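Local coordinates for uncharacterized protein (PDB 2R3S), which probably transfers a methyl group from S-adenosylmethionine to an oxygen of a substrate not yet identified, at residues A[108-113]-A[288-293]; A[136-141]-A[197-202]; A[170-175]-A[234-239]; A[249-254]-A[310-315]; A[268-273]-A[328-333]. All coordinates share one frame; numbering follows the deposited sequence.

Interactions 3 and 5 are buried strand pairings within the seven-stranded sheet of the methyltransferase domain. Strands 233-239 and 265-271 are neighbours there, and backbone bonds between them probably join the two contacts. Interaction 3 is parallel and interaction 5 antiparallel. Interaction 4 packs helix 247-260 against the end of helix 303-312. It is largely buried, with a polar pair at its exposed edge, and its Phe310 touches Val269 and Ala333 of interaction 5. Interaction 2 is a smaller, partly buried helix contact without cross-segment hydrogen bonds, touching interaction 3 at Ser175. Interaction 1 stands apart, buried beside the second subunit and mostly apolar, with one bridging water.

Interaction 1. Residues A[108-113]-A[288-293]; sequences NGFNDL and SLVMLA
Phe110 turns one face of its ring to Ala293, whose CB sits over the ring centre. The distance from Ala293 CB to the centroid of the Phe110 ring is 3.6 Å, a CH-pi contact 14° off the ring normal. Leu289 meets the same ring differently. Its CD2 lies in the ring plane at the edge, 4.0 Å from Phe110 CE2. With CG anti to the carbonyl carbon (chi1 -71°), Phe110 starts its ring beside the backbone N, and the ring ends nearer helix 282-294 than the direction of its CB would suggest. Leu113 reaches the helix with both branches. Its CD1 is 3.9 Å from Ala293 CB, and its CD2 is 3.9 Å from Leu289 CD2. The side chains of Leu113 and Leu289 cross at about a right angle. Beside this apolar patch, Gly109 CA comes to 3.5 Å from Ala293 O, where a beta carbon would clash. One water donates to both Gly109 O (2.9 Å) and Ala293 O (2.8 Å), and Ala293 O also accepts from Thr122. In the second subunit, Tyr17 meets Phe110 edge-to-face and Tyr62 packs on Leu289. An alanine in place of Phe110 would probably open a gap over Ala293 CB and leave Tyr17 of the second subunit without its ring partner. The contact is thus held by apolar packing, with the water joining two backbone carbonyls that cannot bond to each other.

Interaction 2. Residues A[136-141]-A[197-202]; sequences VWVQFA and WASVLE
Val200 overlaps Trp137, Val138 and Ala141 of helix 136-143 with its two methyl groups. Val200 CG2 is 3.8 Å from Trp137 C and 3.9 Å from Trp137 CB. Val200 CG2 also meets Val138 CG2 at 3.9 Å. CG1 of Val200 is anti to the backbone N (chi1 176°) and meets Ala141 CB at 4.1 Å. One valine therefore touches three residues on two successive turns. The two short helical segments run nearly parallel, with their axes 8.8 Å apart and 14° between their directions. Ser199 adds a mixed contact at the margin, where its OG lies 3.3 Å from Val138 CG2. Beyond its CB, Trp137 is held elsewhere: NE1 donates to Thr129 O, and the ring meets that of His244 with the planes at about 75°. Phe140 and Ala141 both pack on Ser175, in the turn after strand 168-172. Replacing Val200 by an alanine would remove both methyls, and would probably leave a gap facing Trp137, Val138 and Ala141. No hydrogen bond spans the two segments. The contact between helix 136-143 and the start of helix 198-211 thus depends on the fit of small aliphatic groups, and it has none of the directional restraint that polar bonds would add.

Interaction 3. Residues A[170-175]-A[234-239]; sequences LDISAS and DLVLLP. With EDO (1,2-ethanediol), chain E.
Three backbone hydrogen bonds join Leu170 and Ile172 to the neighbouring strand. Leu170 N donates to Leu235 O (3.0 Å), Leu237 N to Leu170 O (2.8 Å) and Ile172 N to Leu237 O (2.9 Å). The strands are parallel, with 19° between their directions. Among the apolar contacts, Ile172 CD1 meets Val236 CG1 at 3.7 Å. Ile172 and Leu238 lie side by side, with Ile172 CB 3.7 Å from Leu238 CD2. Leu170 CD2 packs more loosely on Val236 CG1. On the face bearing Asp171 and Leu237, Asp171 OD1 lies 3.4 Å from Pro239 CG and is buried without a polar partner, while OD2 accepts from Gly180 N. A 1,2-ethanediol molecule, probably from the crystallisation liquor, sits where the strands end, with its C2 3.4 Å from Ser175 CB. These are central strands of a Rossmann-like methyltransferase sheet; in relatives, the loop after the first strand helps bind S-adenosylmethionine.

Interaction 4. Residues A[249-254]-A[310-315]; sequences TCEQLL and FSNAGF
The backbones approach most closely at Glu251 and Ala313, with CA atoms 5.7 Å apart, where helix 303-312 ends in a Schellman motif at Gly314. Leu254 carries most of the packing. Its CD1 stands over the centre of the Phe310 ring, 3.8 Å from the centroid and 9° off the ring normal, a CH-pi contact. Its CD2 comes to 3.6 Å from Phe310 CE1, and the two side chains cross at about a right angle. Leu254 CB meets Ala313 CB at 3.5 Å, tighter than usual. Phe315 turns its edge to the backbone, with CE1 3.3 Å from Leu254 O near the ring plane. At the exposed margin, Asn312 ND2 donates to Glu251 OE2 (3.0 Å, 154° at the hydrogen). It arrives on the syn side but 34° out of the carboxylate plane. Glu251 spans the distance with its chain extended beyond CG, CD anti to CA. Phe310 also packs on Val267 and Val269 of strand 265-271, and Lys258 NZ bonds to Gly314 O. The chemistry divides by depth: leucine and aromatic rings fill the buried side, and the Asn312-Glu251 bond joins the segments at the more exposed edge.

Interaction 5. Residues A[268-273]-A[328-333]; sequences IVFDFI and QQVIVA
This antiparallel pairing belongs to the mixed sheet of the methyltransferase domain, where strand 329-334 lies between strands 265-271 and 317-321. Val269 and Ile331 form a hydrogen-bonded pair, with Val269 N to Ile331 O at 2.8 Å and Ile331 N to Val269 O at 3.0 Å. Asp271 and Gln329 form the next, with Gln329 N to Asp271 O at 2.9 Å. The side chain of Gln329 bends at chi2 (80°). Gln329 OE1 accepts from Ile273 N, past the end of strand 265-271, at 2.6 Å, with the donor tilted 25° from the plane of the Gln329 side-chain carbonyl. Gln328 lies with its amide stacked on the Phe272 ring, the planes 11° apart, and NE2 is over the ring centre. Asn240 OD1 accepts from that NE2, which helps to fix the amide. Gln328 CB also makes an off-centre CH-pi contact with the Phe270 ring, while Val330 CG2 meets the ring edge at Phe270 CD1 (3.8 Å). Beside them Ile268 CG2 packs on Val330 CG1 at 3.6 Å. On the other face Ile273 CD1 touches Ile331 CG1 (3.7 Å). Asp271 OD1 accepts from Phe272 N and is also bonded to His243. Helix 149-159 packs on the face of Ile268 and Phe270, and helix 303-312 on that of Val269 and Ile331, so the pair is sandwiched between helices.

Interaction 1. Residues A[108-113]-A[288-293]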
# COMPACT_ATOMS: atom_id res chain seq x y z
N ASN A 108 -8.76 7.38 -5.35
CA ASN A 108 -8.43 8.76 -5.68
C ASN A 108 -8.35 9.70 -4.48
O ASN A 108 -7.56 10.61 -4.52
CB ASN A 108 -9.41 9.38 -6.66
CG ASN A 108 -9.20 8.92 -8.08
OD1 ASN A 108 -8.22 8.23 -8.41
ND2 ASN A 108 -10.14 9.30 -8.94
N GLY A 109 -9.18 9.52 -3.45
CA GLY A 109 -9.03 10.31 -2.22
C GLY A 109 -7.64 10.22 -1.58
O GLY A 109 -7.18 11.16 -0.94
N PHE A 110 -6.97 9.10 -1.80
CA PHE A 110 -5.63 8.88 -1.26
C PHE A 110 -4.51 9.33 -2.18
O PHE A 110 -3.37 9.33 -1.77
CB PHE A 110 -5.48 7.41 -0.93
CG PHE A 110 -6.28 6.99 0.23
CD1 PHE A 110 -7.58 6.55 0.07
CD2 PHE A 110 -5.75 7.03 1.50
CE1 PHE A 110 -8.33 6.16 1.16
CE2 PHE A 110 -6.50 6.65 2.60
CZ PHE A 110 -7.79 6.22 2.42
N ASN A 111 -4.83 9.70 -3.42
CA ASN A 111 -3.84 10.28 -4.30
C ASN A 111 -3.24 11.58 -3.76
O ASN A 111 -2.08 11.85 -4.01
CB ASN A 111 -4.43 10.56 -5.69
CG ASN A 111 -4.65 9.29 -6.53
OD1 ASN A 111 -4.18 8.20 -6.21
ND2 ASN A 111 -5.37 9.45 -7.65
N ASP A 112 -4.02 12.41 -3.07
CA ASP A 112 -3.45 13.56 -2.35
C ASP A 112 -4.03 13.67 -0.95
O ASP A 112 -4.91 14.47 -0.68
CB ASP A 112 -3.63 14.88 -3.12
CG ASP A 112 -2.53 15.95 -2.80
OD1 ASP A 112 -1.75 15.82 -1.82
OD2 ASP A 112 -2.46 16.92 -3.57
N LEU A 113 -3.52 12.82 -0.08
CA LEU A 113 -3.89 12.82 1.31
C LEU A 113 -3.32 14.06 1.97
O LEU A 113 -3.92 14.57 2.91
CB LEU A 113 -3.41 11.53 1.96
CG LEU A 113 -4.01 11.04 3.25
CD1 LEU A 113 -5.53 10.94 3.18
CD2 LEU A 113 -3.37 9.68 3.57
N SER A 288 -10.83 6.00 10.25
CA SER A 288 -10.90 7.45 10.27
C SER A 288 -10.11 8.10 9.10
O SER A 288 -10.52 9.13 8.56
CB SER A 288 -10.55 8.01 11.66
OG SER A 288 -9.17 8.27 11.80
N LEU A 289 -9.00 7.49 8.69
CA LEU A 289 -8.24 7.97 7.55
C LEU A 289 -9.08 7.81 6.28
O LEU A 289 -9.06 8.69 5.44
CB LEU A 289 -6.89 7.27 7.41
CG LEU A 289 -5.81 7.97 6.58
CD1 LEU A 289 -5.20 9.13 7.32
CD2 LEU A 289 -4.70 6.99 6.10
N VAL A 290 -9.81 6.71 6.16
CA VAL A 290 -10.71 6.52 5.05
C VAL A 290 -11.75 7.66 4.97
O VAL A 290 -11.98 8.24 3.90
CB VAL A 290 -11.39 5.13 5.09
CG1 VAL A 290 -12.34 4.95 3.95
CG2 VAL A 290 -10.31 4.03 5.05
N MSE A 291 -12.31 8.03 6.13
CA MSE A 291 -13.27 9.12 6.20
C MSE A 291 -12.64 10.45 5.87
O MSE A 291 -13.26 11.27 5.22
CB MSE A 291 -13.96 9.15 7.55
CG MSE A 291 -14.82 7.92 7.83
SE MSE A 291 -16.33 7.80 6.57
CE MSE A 291 -15.50 6.80 5.07
N LEU A 292 -11.40 10.66 6.26
CA LEU A 292 -10.71 11.90 5.87
C LEU A 292 -10.52 11.98 4.37
O LEU A 292 -10.71 13.05 3.76
CB LEU A 292 -9.35 12.02 6.57
CG LEU A 292 -8.44 13.20 6.21
CD1 LEU A 292 -8.97 14.57 6.68
CD2 LEU A 292 -7.04 12.97 6.74
N ALA A 293 -10.10 10.87 3.77
CA ALA A 293 -9.78 10.87 2.35
C ALA A 293 -11.01 11.04 1.45
O ALA A 293 -10.91 11.61 0.38
CB ALA A 293 -9.00 9.60 1.94
O HOH W 1 -8.94 13.40 -0.55

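Interaction 2. Residues A[136-141]-A[197-202]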
# COMPACT_ATOMS: atom_id res chain seq x y z
N VAL A 136 -20.41 4.93 -6.69
CA VAL A 136 -19.57 4.08 -5.86
C VAL A 136 -20.42 3.23 -4.89
O VAL A 136 -19.98 2.17 -4.47
CB VAL A 136 -18.44 4.88 -5.15
CG1 VAL A 136 -18.94 5.62 -3.88
CG2 VAL A 136 -17.25 3.96 -4.86
N TRP A 137 -21.65 3.66 -4.61
CA TRP A 137 -22.53 2.95 -3.68
C TRP A 137 -23.29 1.82 -4.33
O TRP A 137 -23.66 0.86 -3.65
CB TRP A 137 -23.43 3.94 -2.90
CG TRP A 137 -22.56 4.93 -2.18
CD1 TRP A 137 -22.55 6.29 -2.35
CD2 TRP A 137 -21.52 4.64 -1.22
NE1 TRP A 137 -21.57 6.86 -1.57
CE2 TRP A 137 -20.91 5.87 -0.88
CE3 TRP A 137 -21.04 3.47 -0.61
CZ2 TRP A 137 -19.86 5.96 0.03
CZ3 TRP A 137 -19.98 3.56 0.29
CH2 TRP A 137 -19.40 4.79 0.60
N VAL A 138 -23.42 1.86 -5.66
CA VAL A 138 -23.87 0.70 -6.42
C VAL A 138 -22.76 -0.36 -6.40
O VAL A 138 -23.05 -1.53 -6.16
CB VAL A 138 -24.30 1.07 -7.86
CG1 VAL A 138 -24.79 -0.18 -8.68
CG2 VAL A 138 -25.38 2.13 -7.80
N GLN A 139 -21.51 0.06 -6.61
CA GLN A 139 -20.39 -0.87 -6.51
C GLN A 139 -20.28 -1.45 -5.10
O GLN A 139 -20.07 -2.66 -4.96
CB GLN A 139 -19.06 -0.23 -6.93
CG GLN A 139 -18.88 -0.09 -8.42
CD GLN A 139 -19.17 -1.38 -9.16
OE1 GLN A 139 -18.49 -2.39 -8.96
NE2 GLN A 139 -20.21 -1.37 -10.00
N PHE A 140 -20.44 -0.62 -4.06
CA PHE A 140 -20.42 -1.15 -2.71
C PHE A 140 -21.49 -2.22 -2.56
O PHE A 140 -21.21 -3.32 -2.09
CB PHE A 140 -20.62 -0.07 -1.66
CG PHE A 140 -20.47 -0.58 -0.24
CD1 PHE A 140 -21.51 -1.24 0.38
CD2 PHE A 140 -19.29 -0.42 0.44
CE1 PHE A 140 -21.37 -1.73 1.67
CE2 PHE A 140 -19.13 -0.90 1.73
CZ PHE A 140 -20.18 -1.55 2.35
N ALA A 141 -22.73 -1.88 -2.94
CA ALA A 141 -23.85 -2.79 -2.77
C ALA A 141 -23.66 -4.14 -3.49
O ALA A 141 -24.07 -5.19 -2.98
CB ALA A 141 -25.17 -2.12 -3.21
N TRP A 197 -30.34 5.73 -2.40
CA TRP A 197 -30.49 6.25 -3.75
C TRP A 197 -31.15 5.18 -4.63
O TRP A 197 -30.97 3.98 -4.42
CB TRP A 197 -29.16 6.68 -4.33
CG TRP A 197 -28.39 7.63 -3.45
CD1 TRP A 197 -27.20 7.37 -2.81
CD2 TRP A 197 -28.75 8.97 -3.11
NE1 TRP A 197 -26.80 8.47 -2.11
CE2 TRP A 197 -27.73 9.47 -2.27
CE3 TRP A 197 -29.81 9.81 -3.46
CZ2 TRP A 197 -27.75 10.78 -1.76
CZ3 TRP A 197 -29.84 11.10 -2.95
CH2 TRP A 197 -28.82 11.57 -2.10
N ALA A 198 -31.92 5.62 -5.62
CA ALA A 198 -32.70 4.69 -6.44
C ALA A 198 -31.86 3.58 -7.08
O ALA A 198 -32.28 2.43 -7.09
CB ALA A 198 -33.50 5.45 -7.52
N SER A 199 -30.72 3.91 -7.64
CA SER A 199 -29.89 2.91 -8.31
C SER A 199 -29.31 1.89 -7.34
O SER A 199 -29.01 0.75 -7.73
CB SER A 199 -28.77 3.59 -9.07
OG SER A 199 -27.89 4.29 -8.19
N VAL A 200 -29.19 2.26 -6.06
CA VAL A 200 -28.68 1.33 -5.04
C VAL A 200 -29.78 0.38 -4.61
O VAL A 200 -29.54 -0.81 -4.48
CB VAL A 200 -28.08 2.08 -3.83
CG1 VAL A 200 -27.65 1.08 -2.74
CG2 VAL A 200 -26.92 2.99 -4.29
N LEU A 201 -30.97 0.91 -4.39
CA LEU A 201 -32.14 0.09 -4.05
C LEU A 201 -32.50 -0.98 -5.08
O LEU A 201 -33.18 -1.95 -4.75
CB LEU A 201 -33.36 0.97 -3.80
CG LEU A 201 -33.31 1.86 -2.58
CD1 LEU A 201 -34.41 2.91 -2.67
CD2 LEU A 201 -33.41 1.03 -1.30
N GLU A 202 -32.07 -0.80 -6.33
CA GLU A 202 -32.23 -1.86 -7.32
C GLU A 202 -31.51 -3.13 -6.86
O GLU A 202 -32.05 -4.23 -6.99
CB GLU A 202 -31.75 -1.41 -8.69
CG GLU A 202 -32.67 -0.36 -9.33
CD GLU A 202 -34.12 -0.82 -9.41
OE1 GLU A 202 -34.38 -2.00 -9.77
OE2 GLU A 202 -35.00 -0.00 -9.09

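Interaction 3. Residues A[170-175]-A[234-239]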
# COMPACT_ATOMS: atom_id res chain seq x y z
N LEU A 170 -37.26 0.13 9.29
CA LEU A 170 -36.66 1.08 8.38
C LEU A 170 -35.18 0.72 8.32
O LEU A 170 -34.54 0.54 9.37
CB LEU A 170 -36.84 2.51 8.90
CG LEU A 170 -36.46 3.69 8.02
CD1 LEU A 170 -37.31 3.78 6.75
CD2 LEU A 170 -36.54 4.99 8.84
N ASP A 171 -34.65 0.60 7.10
CA ASP A 171 -33.23 0.32 6.87
C ASP A 171 -32.61 1.49 6.12
O ASP A 171 -32.75 1.58 4.91
CB ASP A 171 -33.05 -0.98 6.09
CG ASP A 171 -31.62 -1.55 6.16
OD1 ASP A 171 -30.72 -0.83 6.66
OD2 ASP A 171 -31.41 -2.70 5.69
N ILE A 172 -31.92 2.38 6.85
CA ILE A 172 -31.40 3.63 6.30
C ILE A 172 -29.98 3.45 5.73
O ILE A 172 -29.07 3.01 6.43
CB ILE A 172 -31.39 4.78 7.37
CG1 ILE A 172 -32.82 5.10 7.81
CG2 ILE A 172 -30.71 6.04 6.83
CD1 ILE A 172 -32.89 6.04 8.99
N SER A 173 -29.80 3.89 4.48
CA SER A 173 -28.72 3.48 3.58
C SER A 173 -28.67 1.96 3.50
O SER A 173 -27.65 1.33 3.76
CB SER A 173 -27.37 4.09 3.93
OG SER A 173 -26.95 3.66 5.20
N ALA A 174 -29.80 1.39 3.10
CA ALA A 174 -29.99 -0.03 2.92
C ALA A 174 -28.90 -0.71 2.05
O ALA A 174 -28.56 -1.86 2.28
CB ALA A 174 -31.39 -0.27 2.36
N SER A 175 -28.33 0.01 1.09
CA SER A 175 -27.24 -0.53 0.29
C SER A 175 -27.68 -1.85 -0.37
O SER A 175 -28.70 -1.88 -1.04
CB SER A 175 -25.96 -0.64 1.15
OG SER A 175 -24.90 -1.24 0.46
N ASP A 234 -40.94 -0.01 14.55
CA ASP A 234 -40.43 -0.75 15.68
C ASP A 234 -38.90 -0.82 15.74
O ASP A 234 -38.32 -0.98 16.83
CB ASP A 234 -41.01 -2.15 15.65
CG ASP A 234 -42.52 -2.12 15.71
OD1 ASP A 234 -43.06 -1.44 16.62
OD2 ASP A 234 -43.17 -2.73 14.82
N LEU A 235 -38.25 -0.68 14.58
CA LEU A 235 -36.81 -0.91 14.47
C LEU A 235 -36.26 -0.10 13.31
O LEU A 235 -36.80 -0.14 12.20
CB LEU A 235 -36.57 -2.40 14.29
CG LEU A 235 -35.17 -2.95 14.05
CD1 LEU A 235 -34.28 -2.62 15.22
CD2 LEU A 235 -35.25 -4.46 13.83
N VAL A 236 -35.22 0.69 13.58
CA VAL A 236 -34.51 1.49 12.57
C VAL A 236 -33.02 1.08 12.53
O VAL A 236 -32.28 1.24 13.49
CB VAL A 236 -34.63 3.01 12.82
CG1 VAL A 236 -33.93 3.79 11.73
CG2 VAL A 236 -36.13 3.43 12.89
N LEU A 237 -32.60 0.52 11.40
CA LEU A 237 -31.23 0.09 11.20
C LEU A 237 -30.43 1.20 10.51
O LEU A 237 -30.91 1.79 9.55
CB LEU A 237 -31.18 -1.16 10.33
CG LEU A 237 -32.20 -2.25 10.65
CD1 LEU A 237 -31.94 -3.46 9.78
CD2 LEU A 237 -32.13 -2.58 12.11
N LEU A 238 -29.22 1.45 11.01
CA LEU A 238 -28.25 2.33 10.38
C LEU A 238 -26.90 1.59 10.16
O LEU A 238 -25.93 1.77 10.93
CB LEU A 238 -28.04 3.55 11.27
CG LEU A 238 -29.11 4.63 11.31
CD1 LEU A 238 -29.00 5.50 12.61
CD2 LEU A 238 -28.98 5.46 10.06
N PRO A 239 -26.83 0.75 9.11
CA PRO A 239 -25.59 0.03 8.83
C PRO A 239 -24.61 0.89 8.04
O PRO A 239 -24.95 1.36 6.98
CB PRO A 239 -26.06 -1.17 8.01
CG PRO A 239 -27.51 -0.91 7.67
CD PRO A 239 -27.86 0.44 8.12
C1 EDO E . -24.36 0.72 4.13
O1 EDO E . -25.43 1.62 4.61
C2 EDO E . -23.58 1.16 2.88
O2 EDO E . -22.44 2.02 3.09

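Interaction 4. Residues A[249-254]-A[310-315]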
# COMPACT_ATOMS: atom_id res chain seq x y z
N THR A 249 -24.97 16.82 11.68
CA THR A 249 -25.71 16.08 10.67
C THR A 249 -26.21 14.74 11.16
O THR A 249 -27.35 14.39 10.87
CB THR A 249 -24.87 15.90 9.42
OG1 THR A 249 -24.42 17.19 9.01
CG2 THR A 249 -25.65 15.20 8.29
N CYS A 250 -25.39 14.00 11.91
CA CYS A 250 -25.86 12.72 12.52
C CYS A 250 -27.00 12.99 13.49
O CYS A 250 -27.94 12.21 13.60
CB CYS A 250 -24.74 11.99 13.28
SG CYS A 250 -23.40 11.35 12.20
N GLU A 251 -26.88 14.10 14.22
CA GLU A 251 -27.89 14.49 15.21
C GLU A 251 -29.21 14.89 14.51
O GLU A 251 -30.26 14.42 14.90
CB GLU A 251 -27.33 15.59 16.14
CG GLU A 251 -26.33 14.99 17.16
CD GLU A 251 -25.72 15.99 18.14
OE1 GLU A 251 -25.84 17.21 17.92
OE2 GLU A 251 -25.09 15.52 19.12
N GLN A 252 -29.10 15.70 13.46
CA GLN A 252 -30.23 15.99 12.57
C GLN A 252 -30.93 14.70 12.16
O GLN A 252 -32.16 14.58 12.29
CB GLN A 252 -29.76 16.75 11.33
CG GLN A 252 -30.89 17.30 10.42
CD GLN A 252 -30.37 17.85 9.09
OE1 GLN A 252 -30.82 17.44 8.02
NE2 GLN A 252 -29.41 18.77 9.16
N LEU A 253 -30.15 13.71 11.73
CA LEU A 253 -30.71 12.44 11.29
C LEU A 253 -31.35 11.68 12.45
O LEU A 253 -32.43 11.14 12.29
CB LEU A 253 -29.66 11.56 10.58
CG LEU A 253 -30.20 10.31 9.86
CD1 LEU A 253 -30.89 10.65 8.49
CD2 LEU A 253 -29.08 9.27 9.70
N LEU A 254 -30.70 11.65 13.61
CA LEU A 254 -31.22 10.87 14.75
C LEU A 254 -32.55 11.46 15.30
O LEU A 254 -33.38 10.71 15.85
CB LEU A 254 -30.16 10.71 15.86
CG LEU A 254 -28.86 9.92 15.53
CD1 LEU A 254 -27.92 9.88 16.72
CD2 LEU A 254 -29.13 8.51 15.07
N PHE A 310 -26.91 10.33 20.44
CA PHE A 310 -28.22 9.80 20.78
C PHE A 310 -28.84 10.55 21.96
O PHE A 310 -30.02 10.90 21.91
CB PHE A 310 -28.13 8.32 21.06
CG PHE A 310 -28.18 7.47 19.83
CD1 PHE A 310 -29.36 7.30 19.13
CD2 PHE A 310 -27.03 6.82 19.37
CE1 PHE A 310 -29.42 6.50 18.00
CE2 PHE A 310 -27.08 6.01 18.23
CZ PHE A 310 -28.29 5.86 17.54
N SER A 311 -28.04 10.80 22.99
CA SER A 311 -28.48 11.61 24.13
C SER A 311 -29.01 12.96 23.68
O SER A 311 -30.11 13.32 24.03
CB SER A 311 -27.36 11.81 25.16
OG SER A 311 -27.71 12.81 26.12
N ASN A 312 -28.23 13.68 22.88
CA ASN A 312 -28.64 14.99 22.31
C ASN A 312 -29.79 14.98 21.30
O ASN A 312 -30.34 16.06 20.97
CB ASN A 312 -27.47 15.66 21.57
CG ASN A 312 -26.36 16.12 22.51
OD1 ASN A 312 -26.51 16.15 23.73
ND2 ASN A 312 -25.22 16.50 21.91
N ALA A 313 -30.10 13.82 20.74
CA ALA A 313 -31.18 13.68 19.77
C ALA A 313 -32.47 13.30 20.48
O ALA A 313 -33.50 13.19 19.83
CB ALA A 313 -30.84 12.62 18.70
N GLY A 314 -32.39 13.05 21.78
CA GLY A 314 -33.56 12.78 22.59
C GLY A 314 -33.79 11.35 23.02
O GLY A 314 -34.85 11.03 23.54
N PHE A 315 -32.84 10.46 22.79
CA PHE A 315 -33.06 9.07 23.12
C PHE A 315 -32.75 8.90 24.59
O PHE A 315 -32.07 9.73 25.19
CB PHE A 315 -32.21 8.14 22.25
CG PHE A 315 -32.64 8.11 20.81
CD1 PHE A 315 -32.37 9.19 19.98
CD2 PHE A 315 -33.31 7.01 20.29
CE1 PHE A 315 -32.77 9.18 18.66
CE2 PHE A 315 -33.72 6.99 18.99
CZ PHE A 315 -33.44 8.08 18.16

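Interaction 5. Residues A[268-273]-A[328-333]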
# COMPACT_ATOMS: atom_id res chain seq x y z
N ILE A 268 -30.70 0.36 15.76
CA ILE A 268 -29.44 -0.41 15.76
C ILE A 268 -28.43 0.22 14.81
O ILE A 268 -28.67 0.30 13.59
CB ILE A 268 -29.65 -1.85 15.33
CG1 ILE A 268 -30.66 -2.55 16.25
CG2 ILE A 268 -28.31 -2.62 15.34
CD1 ILE A 268 -30.70 -4.09 16.08
N VAL A 269 -27.33 0.72 15.37
CA VAL A 269 -26.20 1.23 14.59
C VAL A 269 -25.19 0.11 14.39
O VAL A 269 -24.85 -0.60 15.33
CB VAL A 269 -25.55 2.46 15.25
CG1 VAL A 269 -24.34 2.94 14.46
CG2 VAL A 269 -26.59 3.57 15.37
N PHE A 270 -24.76 -0.10 13.15
CA PHE A 270 -23.74 -1.09 12.83
C PHE A 270 -22.63 -0.32 12.13
O PHE A 270 -22.86 0.29 11.10
CB PHE A 270 -24.31 -2.22 11.97
CG PHE A 270 -23.27 -3.20 11.49
CD1 PHE A 270 -22.81 -4.21 12.32
CD2 PHE A 270 -22.75 -3.13 10.20
CE1 PHE A 270 -21.84 -5.12 11.87
CE2 PHE A 270 -21.79 -4.04 9.76
CZ PHE A 270 -21.35 -5.03 10.60
N ASP A 271 -21.43 -0.30 12.71
CA ASP A 271 -20.42 0.65 12.26
C ASP A 271 -19.05 0.28 12.83
O ASP A 271 -18.93 -0.69 13.56
CB ASP A 271 -20.84 2.08 12.65
CG ASP A 271 -20.51 3.13 11.58
OD1 ASP A 271 -19.33 3.22 11.14
OD2 ASP A 271 -21.44 3.89 11.19
N PHE A 272 -18.02 1.03 12.43
CA PHE A 272 -16.68 0.91 12.98
C PHE A 272 -16.60 1.80 14.20
O PHE A 272 -16.64 3.03 14.07
CB PHE A 272 -15.62 1.40 11.97
CG PHE A 272 -15.45 0.52 10.80
CD1 PHE A 272 -14.77 -0.68 10.91
CD2 PHE A 272 -15.97 0.86 9.57
CE1 PHE A 272 -14.61 -1.51 9.81
CE2 PHE A 272 -15.82 0.04 8.48
CZ PHE A 272 -15.14 -1.16 8.60
N ILE A 273 -16.52 1.19 15.38
CA ILE A 273 -16.50 1.97 16.62
C ILE A 273 -15.19 1.70 17.34
O ILE A 273 -15.05 0.72 18.05
CB ILE A 273 -17.72 1.66 17.54
CG1 ILE A 273 -19.04 1.74 16.73
CG2 ILE A 273 -17.77 2.65 18.69
CD1 ILE A 273 -20.26 1.14 17.46
N GLN A 328 -17.05 -5.43 12.92
CA GLN A 328 -17.59 -4.13 13.32
C GLN A 328 -18.43 -4.26 14.60
O GLN A 328 -18.62 -5.37 15.11
CB GLN A 328 -18.38 -3.52 12.17
CG GLN A 328 -17.65 -3.61 10.82
CD GLN A 328 -18.29 -2.75 9.75
OE1 GLN A 328 -18.52 -3.19 8.63
NE2 GLN A 328 -18.58 -1.51 10.10
N GLN A 329 -18.90 -3.14 15.11
CA GLN A 329 -19.54 -3.08 16.44
C GLN A 329 -20.98 -2.58 16.31
O GLN A 329 -21.31 -1.91 15.32
CB GLN A 329 -18.73 -2.15 17.35
CG GLN A 329 -17.29 -2.62 17.68
CD GLN A 329 -16.24 -2.34 16.56
OE1 GLN A 329 -16.33 -1.38 15.78
NE2 GLN A 329 -15.23 -3.19 16.51
N VAL A 330 -21.83 -2.89 17.31
CA VAL A 330 -23.25 -2.45 17.33
C VAL A 330 -23.58 -1.52 18.53
O VAL A 330 -23.10 -1.74 19.63
CB VAL A 330 -24.23 -3.65 17.25
CG1 VAL A 330 -25.62 -3.24 17.65
CG2 VAL A 330 -24.26 -4.26 15.83
N ILE A 331 -24.35 -0.45 18.29
CA ILE A 331 -24.99 0.34 19.35
C ILE A 331 -26.52 0.19 19.23
O ILE A 331 -27.07 0.46 18.17
CB ILE A 331 -24.65 1.83 19.23
CG1 ILE A 331 -23.17 2.05 19.50
CG2 ILE A 331 -25.46 2.68 20.20
CD1 ILE A 331 -22.70 3.42 19.14
N VAL A 332 -27.19 -0.26 20.29
CA VAL A 332 -28.65 -0.20 20.36
C VAL A 332 -29.07 1.03 21.16
O VAL A 332 -28.60 1.22 22.29
CB VAL A 332 -29.24 -1.44 21.00
CG1 VAL A 332 -30.76 -1.34 21.06
CG2 VAL A 332 -28.79 -2.70 20.22
N ALA A 333 -29.89 1.88 20.54
CA ALA A 333 -30.49 3.05 21.19
C ALA A 333 -31.98 2.78 21.42
O ALA A 333 -32.61 2.08 20.63
CB ALA A 333 -30.31 4.28 20.38